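Local coordinates for protein aminopeptidase (Aneurinibacillus sp. AM-1, PDB 5IB9) that probably removes amino-terminal residues from peptides as a zinc-dependent aminopeptidase that also carries a protease-associated domain, at residues Ala165-Thr170 with Val191-Ala196; Met297-Met302 with Ala358-His363. One frame throughout, in Å; residues are numbered along the deposited sequence.

In the fold
Coming from the N terminus, the chain passes through helices 15-25 and 35-50, the strands between residues 55 and 99, and then strands 117-121 and 141-145 before it reaches strand 165-169. Contact 1 closes the first loop: helix 171-182 turns the chain back, and the early part of strand 187-210 packs against strand 165-169 in the PA region. After a break near G195, that strand runs on to pair with strand 263-269 in the peptidase part. Contact 2 closes a second, longer loop of 55 residues, holding strand 310-315 and helix 322-334, and brings 358-363 beside 297-302 at the active site. The two loops follow in series, neither nested nor crossed, with contact centres about 35 Å apart.

Contact 1: residues Ala165-Thr170 with Val191-Ala196; sequences AAVGIT and VKVAGA
V167 meets V191 and V193 with one methyl, CG1. V167 and V191 reach for each other tip to tip, CG1 to CG1 at 4.0 Å. V193 meets V167 differently: the two side chains slide past one another in opposite directions, with V193 CG2 4.0 Å from V167 CG1. The first torsion of V193 (171°) sets CG1 anti to the backbone N, which leaves CG2 beside that N as the methyl that does the touching. V193 CG2 also lies 4.0 Å from A165 CB, while V191 CG1 stays looser against A165 CB, at 4.4 Å.

No hydrogen bond joins the segments; the backbone of 165-169 pairs instead with other parts of the chain. Backbone hydrogen bonds join A165 and V167 to V142, V167 to I144, A166 to F85 and G168 to E83. L73 of strand 70-75 touches both V167 and V191 and extends the apolar patch.

The strand axes come within 7.9 Å and make an angle of 107°. This is near-orthogonal packing of two beta layers, face against face through small aliphatic residues, consistent with the buried interior of the PA-domain region, to which strand 165-169 belongs.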
ATOM      1  N   ALA A 165       8.021  23.331   6.604  1.00 24.40           N
ATOM      2  CA  ALA A 165       6.787  23.850   7.159  1.00 23.35           C
ATOM      3  C   ALA A 165       5.999  24.643   6.113  1.00 24.05           C
ATOM      4  O   ALA A 165       6.591  25.381   5.306  1.00 22.66           O
ATOM      5  CB  ALA A 165       7.093  24.714   8.428  1.00 25.99           C
ATOM      6  N   ALA A 166       4.676  24.507   6.123  1.00 23.69           N
ATOM      7  CA  ALA A 166       3.826  25.111   5.137  1.00 24.27           C
ATOM      8  C   ALA A 166       2.618  25.659   5.860  1.00 26.08           C
ATOM      9  O   ALA A 166       1.983  24.924   6.638  1.00 25.64           O
ATOM     10  CB  ALA A 166       3.404  24.065   4.103  1.00 24.92           C
ATOM     11  N   VAL A 167       2.312  26.946   5.637  1.00 26.14           N
ATOM     12  CA  VAL A 167       1.164  27.593   6.288  1.00 29.03           C
ATOM     13  C   VAL A 167       0.389  28.344   5.249  1.00 30.47           C
ATOM     14  O   VAL A 167       0.948  28.884   4.290  1.00 29.74           O
ATOM     15  CB  VAL A 167       1.579  28.538   7.422  1.00 28.08           C
ATOM     16  CG1 VAL A 167       2.431  27.833   8.421  1.00 29.84           C
ATOM     17  CG2 VAL A 167       2.380  29.742   6.859  1.00 31.44           C
ATOM     18  N   GLY A 168      -0.933  28.361   5.415  1.00 32.53           N
ATOM     19  CA  GLY A 168      -1.828  28.952   4.422  1.00 34.21           C
ATOM     20  C   GLY A 168      -2.343  30.261   4.993  1.00 36.53           C
ATOM     21  O   GLY A 168      -2.470  30.403   6.221  1.00 37.20           O
ATOM     22  N   ILE A 169      -2.560  31.236   4.103  1.00 37.65           N
ATOM     23  CA  ILE A 169      -3.015  32.582   4.489  1.00 38.21           C
ATOM     24  C   ILE A 169      -4.021  33.082   3.449  1.00 38.49           C
ATOM     25  O   ILE A 169      -4.108  32.545   2.314  1.00 36.96           O
ATOM     26  CB  ILE A 169      -1.835  33.599   4.655  1.00 37.43           C
ATOM     27  CG1 ILE A 169      -1.177  33.917   3.306  1.00 37.35           C
ATOM     28  CG2 ILE A 169      -0.817  33.087   5.659  1.00 39.82           C
ATOM     29  CD1 ILE A 169      -0.093  35.068   3.443  1.00 32.42           C
ATOM     30  N   THR A 170      -4.767  34.131   3.843  1.00 42.33           N
ATOM     31  CA  THR A 170      -5.881  34.681   3.039  1.00 45.31           C
ATOM     32  C   THR A 170      -5.431  35.250   1.682  1.00 47.01           C
ATOM     33  O   THR A 170      -4.302  35.770   1.561  1.00 48.03           O
ATOM     34  CB  THR A 170      -6.694  35.753   3.870  1.00 45.93           C
ATOM     35  OG1 THR A 170      -5.843  36.828   4.274  1.00 46.93           O
ATOM     36  CG2 THR A 170      -7.261  35.140   5.134  1.00 45.98           C
ATOM     37  N   VAL A 191       8.343  32.072  10.183  1.00 31.01           N
ATOM     38  CA  VAL A 191       7.363  30.945  10.158  1.00 30.72           C
ATOM     39  C   VAL A 191       7.741  29.977  11.271  1.00 30.05           C
ATOM     40  O   VAL A 191       8.819  29.333  11.217  1.00 31.02           O
ATOM     41  CB  VAL A 191       7.285  30.187   8.795  1.00 29.81           C
ATOM     42  CG1 VAL A 191       6.264  29.030   8.898  1.00 29.39           C
ATOM     43  CG2 VAL A 191       6.822  31.149   7.706  1.00 28.69           C
ATOM     44  N   LYS A 192       6.902  29.914  12.304  1.00 31.54           N
ATOM     45  CA  LYS A 192       7.188  29.002  13.446  1.00 32.90           C
ATOM     46  C   LYS A 192       6.050  28.040  13.654  1.00 33.25           C
ATOM     47  O   LYS A 192       4.903  28.429  13.937  1.00 32.99           O
ATOM     48  CB  LYS A 192       7.531  29.729  14.764  1.00 34.63           C
ATOM     49  CG  LYS A 192       8.360  28.861  15.734  1.00 38.50           C
ATOM     50  CD  LYS A 192       8.466  29.458  17.110  1.00 44.36           C
ATOM     51  CE  LYS A 192       8.838  28.395  18.143  1.00 45.31           C
ATOM     52  NZ  LYS A 192       8.694  28.980  19.509  1.00 48.61           N
ATOM     53  N   VAL A 193       6.382  26.763  13.479  1.00 32.47           N
ATOM     54  CA  VAL A 193       5.371  25.688  13.600  1.00 34.32           C
ATOM     55  C   VAL A 193       5.985  24.771  14.593  1.00 33.98           C
ATOM     56  O   VAL A 193       7.149  24.375  14.426  1.00 35.21           O
ATOM     57  CB  VAL A 193       5.124  24.947  12.246  1.00 32.96           C
ATOM     58  CG1 VAL A 193       4.240  23.693  12.452  1.00 33.76           C
ATOM     59  CG2 VAL A 193       4.422  25.859  11.237  1.00 33.79           C
ATOM     60  N   ALA A 194       5.240  24.474  15.656  1.00 36.79           N
ATOM     61  CA  ALA A 194       5.760  23.659  16.753  1.00 38.25           C
ATOM     62  C   ALA A 194       4.702  22.688  17.317  1.00 38.07           C
ATOM     63  O   ALA A 194       3.495  22.985  17.291  1.00 38.88           O
ATOM     64  CB  ALA A 194       6.360  24.569  17.870  1.00 39.20           C
ATOM     65  N   GLY A 195       5.171  21.508  17.738  1.00 39.77           N
ATOM     66  CA  GLY A 195       4.286  20.475  18.276  1.00 39.65           C
ATOM     67  C   GLY A 195       3.522  19.560  17.298  1.00 40.06           C
ATOM     68  O   GLY A 195       2.793  18.652  17.735  1.00 40.74           O
ATOM     69  N   ALA A 196       3.639  19.790  15.988  1.00 39.01           N
ATOM     70  CA  ALA A 196       3.134  18.818  14.998  1.00 37.90           C
ATOM     71  C   ALA A 196       3.897  17.499  15.081  1.00 37.04           C
ATOM     72  O   ALA A 196       5.102  17.462  15.300  1.00 34.82           O
ATOM     73  CB  ALA A 196       3.249  19.390  13.571  1.00 37.27           C
TER

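Contact 2: residues Met297-Met302 with Ala358-His363; sequences MFQLDM and AALFIH. With ZN (zinc ion), chain C; BES (2-(3-amino-2-hydroxy-4-phenyl-butyrylamino)-4-methyl-pentanoic acid), chain H.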
ATOM      1  N   MET A 297     -19.835  -0.396  -8.822  1.00  8.85           N
ATOM      2  CA  MET A 297     -19.583  -0.003  -7.451  1.00  8.29           C
ATOM      3  C   MET A 297     -20.385   1.284  -7.250  1.00  8.49           C
ATOM      4  O   MET A 297     -20.245   2.283  -7.978  1.00 10.41           O
ATOM      5  CB  MET A 297     -18.059   0.239  -7.155  1.00 10.83           C
ATOM      6  CG  MET A 297     -17.710   0.559  -5.656  1.00  9.32           C
ATOM      7  SD  MET A 297     -17.890   2.295  -5.347  1.00 11.56           S
ATOM      8  CE  MET A 297     -17.688   2.212  -3.564  1.00 12.83           C
ATOM      9  N   PHE A 298     -21.311   1.211  -6.283  1.00  8.71           N
ATOM     10  CA  PHE A 298     -22.205   2.332  -5.834  1.00  9.35           C
ATOM     11  C   PHE A 298     -21.642   2.913  -4.580  1.00 11.62           C
ATOM     12  O   PHE A 298     -21.578   2.248  -3.577  1.00 13.08           O
ATOM     13  CB  PHE A 298     -23.608   1.835  -5.572  1.00 11.91           C
ATOM     14  CG  PHE A 298     -24.331   1.286  -6.778  1.00  9.49           C
ATOM     15  CD1 PHE A 298     -25.473   2.005  -7.260  1.00 11.04           C
ATOM     16  CD2 PHE A 298     -23.970   0.094  -7.416  1.00  9.75           C
ATOM     17  CE1 PHE A 298     -26.172   1.519  -8.342  1.00 13.42           C
ATOM     18  CE2 PHE A 298     -24.699  -0.384  -8.529  1.00 11.34           C
ATOM     19  CZ  PHE A 298     -25.791   0.313  -8.983  1.00 12.99           C
ATOM     20  N   GLN A 299     -21.192   4.160  -4.598  1.00  7.86           N
ATOM     21  CA  GLN A 299     -20.706   4.872  -3.413  1.00  8.05           C
ATOM     22  C   GLN A 299     -21.729   5.848  -2.824  1.00  8.59           C
ATOM     23  O   GLN A 299     -22.326   6.620  -3.591  1.00 10.04           O
ATOM     24  CB  GLN A 299     -19.423   5.629  -3.760  1.00  9.38           C
ATOM     25  CG  GLN A 299     -18.944   6.537  -2.602  1.00 11.30           C
ATOM     26  CD  GLN A 299     -18.374   5.753  -1.385  1.00  9.76           C
ATOM     27  OE1 GLN A 299     -18.292   4.561  -1.386  1.00  9.78           O
ATOM     28  NE2 GLN A 299     -17.890   6.452  -0.375  1.00 10.72           N
ATOM     29  N   LEU A 300     -22.060   5.677  -1.549  1.00  9.59           N
ATOM     30  CA  LEU A 300     -23.117   6.553  -0.905  1.00  9.26           C
ATOM     31  C   LEU A 300     -22.377   7.465   0.066  1.00  9.68           C
ATOM     32  O   LEU A 300     -21.780   7.024   1.047  1.00 10.90           O
ATOM     33  CB  LEU A 300     -24.031   5.591  -0.102  1.00 10.09           C
ATOM     34  CG  LEU A 300     -24.797   4.522  -0.925  1.00  9.58           C
ATOM     35  CD1 LEU A 300     -25.269   3.497   0.013  1.00 12.19           C
ATOM     36  CD2 LEU A 300     -26.104   5.294  -1.345  1.00 20.25           C
ATOM     37  N   ASP A 301     -22.384   8.758  -0.280  1.00  9.72           N
ATOM     38  CA  ASP A 301     -21.677   9.768   0.617  1.00 11.53           C
ATOM     39  C   ASP A 301     -22.529  11.035   0.572  1.00 13.79           C
ATOM     40  O   ASP A 301     -22.662  11.634  -0.507  1.00 12.73           O
ATOM     41  CB  ASP A 301     -20.331  10.000   0.011  1.00 12.10           C
ATOM     42  CG  ASP A 301     -19.294  10.668   0.989  1.00 13.54           C
ATOM     43  OD1 ASP A 301     -19.725  11.105   2.064  1.00 14.72           O
ATOM     44  OD2 ASP A 301     -18.059  10.646   0.796  1.00 14.61           O
ATOM     45  N   MET A 302     -23.001  11.421   1.744  1.00 12.86           N
ATOM     46  CA  MET A 302     -23.886  12.557   1.955  1.00 10.02           C
ATOM     47  C   MET A 302     -25.221  12.415   1.265  1.00 11.72           C
ATOM     48  O   MET A 302     -25.454  13.026   0.267  1.00 11.91           O
ATOM     49  CB  MET A 302     -23.145  13.836   1.585  1.00 11.36           C
ATOM     50  CG  MET A 302     -22.066  14.028   2.512  1.00 11.76           C
ATOM     51  SD  MET A 302     -20.892  15.390   2.171  1.00 16.70           S
ATOM     52  CE  MET A 302     -21.986  16.787   2.077  1.00 21.70           C
ATOM     53  N   ALA A 358     -18.193   2.961 -11.648  1.00 10.75           N
ATOM     54  CA  ALA A 358     -18.376   3.363 -10.262  1.00 10.10           C
ATOM     55  C   ALA A 358     -19.046   4.707 -10.317  1.00 10.50           C
ATOM     56  O   ALA A 358     -18.773   5.515 -11.278  1.00 11.54           O
ATOM     57  CB  ALA A 358     -16.984   3.485  -9.522  1.00 12.37           C
ATOM     58  N   ALA A 359     -19.889   5.041  -9.341  1.00  9.57           N
ATOM     59  CA  ALA A 359     -20.443   6.377  -9.258  1.00  9.51           C
ATOM     60  C   ALA A 359     -20.738   6.678  -7.809  1.00 10.64           C
ATOM     61  O   ALA A 359     -21.151   5.736  -7.036  1.00 10.13           O
ATOM     62  CB  ALA A 359     -21.800   6.413 -10.059  1.00 11.30           C
ATOM     63  N   LEU A 360     -20.688   7.950  -7.487  1.00 10.76           N
ATOM     64  CA  LEU A 360     -21.062   8.526  -6.172  1.00  9.45           C
ATOM     65  C   LEU A 360     -22.458   9.041  -6.281  1.00 11.39           C
ATOM     66  O   LEU A 360     -22.827   9.813  -7.222  1.00 12.58           O
ATOM     67  CB  LEU A 360     -20.068   9.639  -5.883  1.00 11.86           C
ATOM     68  CG  LEU A 360     -20.540  10.578  -4.778  1.00 11.87           C
ATOM     69  CD1 LEU A 360     -20.706   9.895  -3.365  1.00 13.15           C
ATOM     70  CD2 LEU A 360     -19.507  11.799  -4.633  1.00 11.32           C
ATOM     71  N   PHE A 361     -23.252   8.653  -5.313  1.00 10.02           N
ATOM     72  CA  PHE A 361     -24.656   9.198  -5.079  1.00 10.53           C
ATOM     73  C   PHE A 361     -24.628  10.155  -3.906  1.00 11.73           C
ATOM     74  O   PHE A 361     -24.156   9.757  -2.831  1.00 11.52           O
ATOM     75  CB  PHE A 361     -25.665   8.038  -4.799  1.00 10.05           C
ATOM     76  CG  PHE A 361     -25.847   7.131  -5.995  1.00  9.76           C
ATOM     77  CD1 PHE A 361     -27.002   7.239  -6.747  1.00 11.73           C
ATOM     78  CD2 PHE A 361     -24.865   6.225  -6.399  1.00  9.75           C
ATOM     79  CE1 PHE A 361     -27.225   6.449  -7.905  1.00 12.33           C
ATOM     80  CE2 PHE A 361     -25.087   5.418  -7.581  1.00 12.10           C
ATOM     81  CZ  PHE A 361     -26.226   5.555  -8.324  1.00 11.24           C
ATOM     82  N   ILE A 362     -25.041  11.413  -4.147  1.00 10.90           N
ATOM     83  CA  ILE A 362     -24.878  12.521  -3.146  1.00 10.71           C
ATOM     84  C   ILE A 362     -25.920  13.553  -3.490  1.00 12.05           C
ATOM     85  O   ILE A 362     -26.367  13.636  -4.661  1.00 12.20           O
ATOM     86  CB  ILE A 362     -23.493  13.120  -3.300  1.00 11.78           C
ATOM     87  CG1 ILE A 362     -23.278  14.244  -2.257  1.00 14.20           C
ATOM     88  CG2 ILE A 362     -23.157  13.552  -4.737  1.00 12.81           C
ATOM     89  CD1 ILE A 362     -21.734  14.555  -2.057  1.00 15.81           C
ATOM     90  N   HIS A 363     -26.378  14.272  -2.435  1.00 12.10           N
ATOM     91  CA  HIS A 363     -27.288  15.401  -2.720  1.00 12.52           C
ATOM     92  C   HIS A 363     -26.420  16.658  -2.937  1.00 12.71           C
ATOM     93  O   HIS A 363     -25.612  16.990  -2.121  1.00 14.66           O
ATOM     94  CB  HIS A 363     -28.240  15.633  -1.611  1.00 10.84           C
ATOM     95  CG  HIS A 363     -29.166  14.488  -1.357  1.00 12.23           C
ATOM     96  ND1 HIS A 363     -30.265  14.174  -2.117  1.00 16.11           N
ATOM     97  CD2 HIS A 363     -29.116  13.561  -0.367  1.00  9.48           C
ATOM     98  CE1 HIS A 363     -30.853  13.076  -1.625  1.00  9.27           C
ATOM     99  NE2 HIS A 363     -30.171  12.715  -0.550  1.00 15.98           N
TER
HETATM  100 ZN    ZN C1002     -17.878  11.814   2.779  1.00 13.08          ZN
HETATM  101  N2  BES H1007     -18.160  13.621   0.975  1.00 29.66           N
HETATM  102  C1  BES H1007     -16.876  14.280   0.738  1.00 27.97           C
HETATM  103  C6  BES H1007     -16.736  14.526  -0.762  1.00 33.25           C
HETATM  104  C7  BES H1007     -17.631  15.576  -1.413  1.00 35.98           C
HETATM  105  C8  BES H1007     -17.968  16.800  -0.782  1.00 34.28           C
HETATM  106  C12 BES H1007     -18.104  15.314  -2.717  1.00 37.64           C
HETATM  107  C9  BES H1007     -18.770  17.737  -1.466  1.00 36.77           C
HETATM  108  C11 BES H1007     -18.918  16.258  -3.403  1.00 37.15           C
HETATM  109  C10 BES H1007     -19.249  17.463  -2.763  1.00 38.14           C
HETATM  110  C2  BES H1007     -15.733  13.408   1.271  1.00 30.12           C
HETATM  111  O2  BES H1007     -16.237  13.046   2.556  1.00 16.18           O
HETATM  112  C3  BES H1007     -14.563  14.321   1.407  1.00 31.36           C
HETATM  113  O3  BES H1007     -14.636  15.224   2.234  1.00 33.29           O
HETATM  114  N1  BES H1007     -13.584  14.160   0.586  1.00 31.73           N
HETATM  115  C4  BES H1007     -12.452  15.090   0.631  1.00 32.45           C
HETATM  116  C13 BES H1007     -11.529  14.571  -0.458  1.00 32.18           C
HETATM  117  C14 BES H1007     -10.980  13.163  -0.206  1.00 36.21           C
HETATM  118  C15 BES H1007      -9.999  12.933  -1.349  1.00 33.67           C
HETATM  119  C16 BES H1007     -10.346  12.953   1.170  1.00 31.23           C
HETATM  120  C5  BES H1007     -12.808  16.504   0.190  1.00 38.43           C
HETATM  121  O1  BES H1007     -12.026  17.451   0.495  1.00 42.14           O
HETATM  122  O4  BES H1007     -13.833  16.755  -0.470  1.00 34.51           O
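F298 and F361 lie on the same face of two neighbouring parallel strands in the alpha/beta core of an M28-family peptidase. Backbone hydrogen bonds join the strands; F361 N to Q299 O is short, 2.8 Å, and nearly straight. F361 CB lies near Q299 O, with L300 CD2 farther off at 4.4 Å. CG stands anti to the carbonyl carbon (chi1 -65°), and from there the ring extends to F298. Its CD2 edge turns to Q299 O, which lies in the ring plane 3.8 Å away. CE2 then meets F298 CD1 at 3.4 Å, and CZ also lies against that atom. The planes are nearly parallel, 15° apart, but slid so far that the rings barely overlap. M313 of strand 310-315 also touches F361. An alanine in place of F361 would probably leave the F298 ring and M313 without the ring they pack on.

Past L300, where the first strand ends, M302 O, not that of D301, receives H363 N. M302 and I362 both border the bound inhibitor, I362 CD1 at 3.6 Å from BES C11. D301 CB rests on L360 CD1, while its carboxylate, also hydrogen-bonded through OD2 to S346, joins H228 and D240 on the zinc ion: OD1 binds at 2.1 Å and OD2 at 2.3 Å.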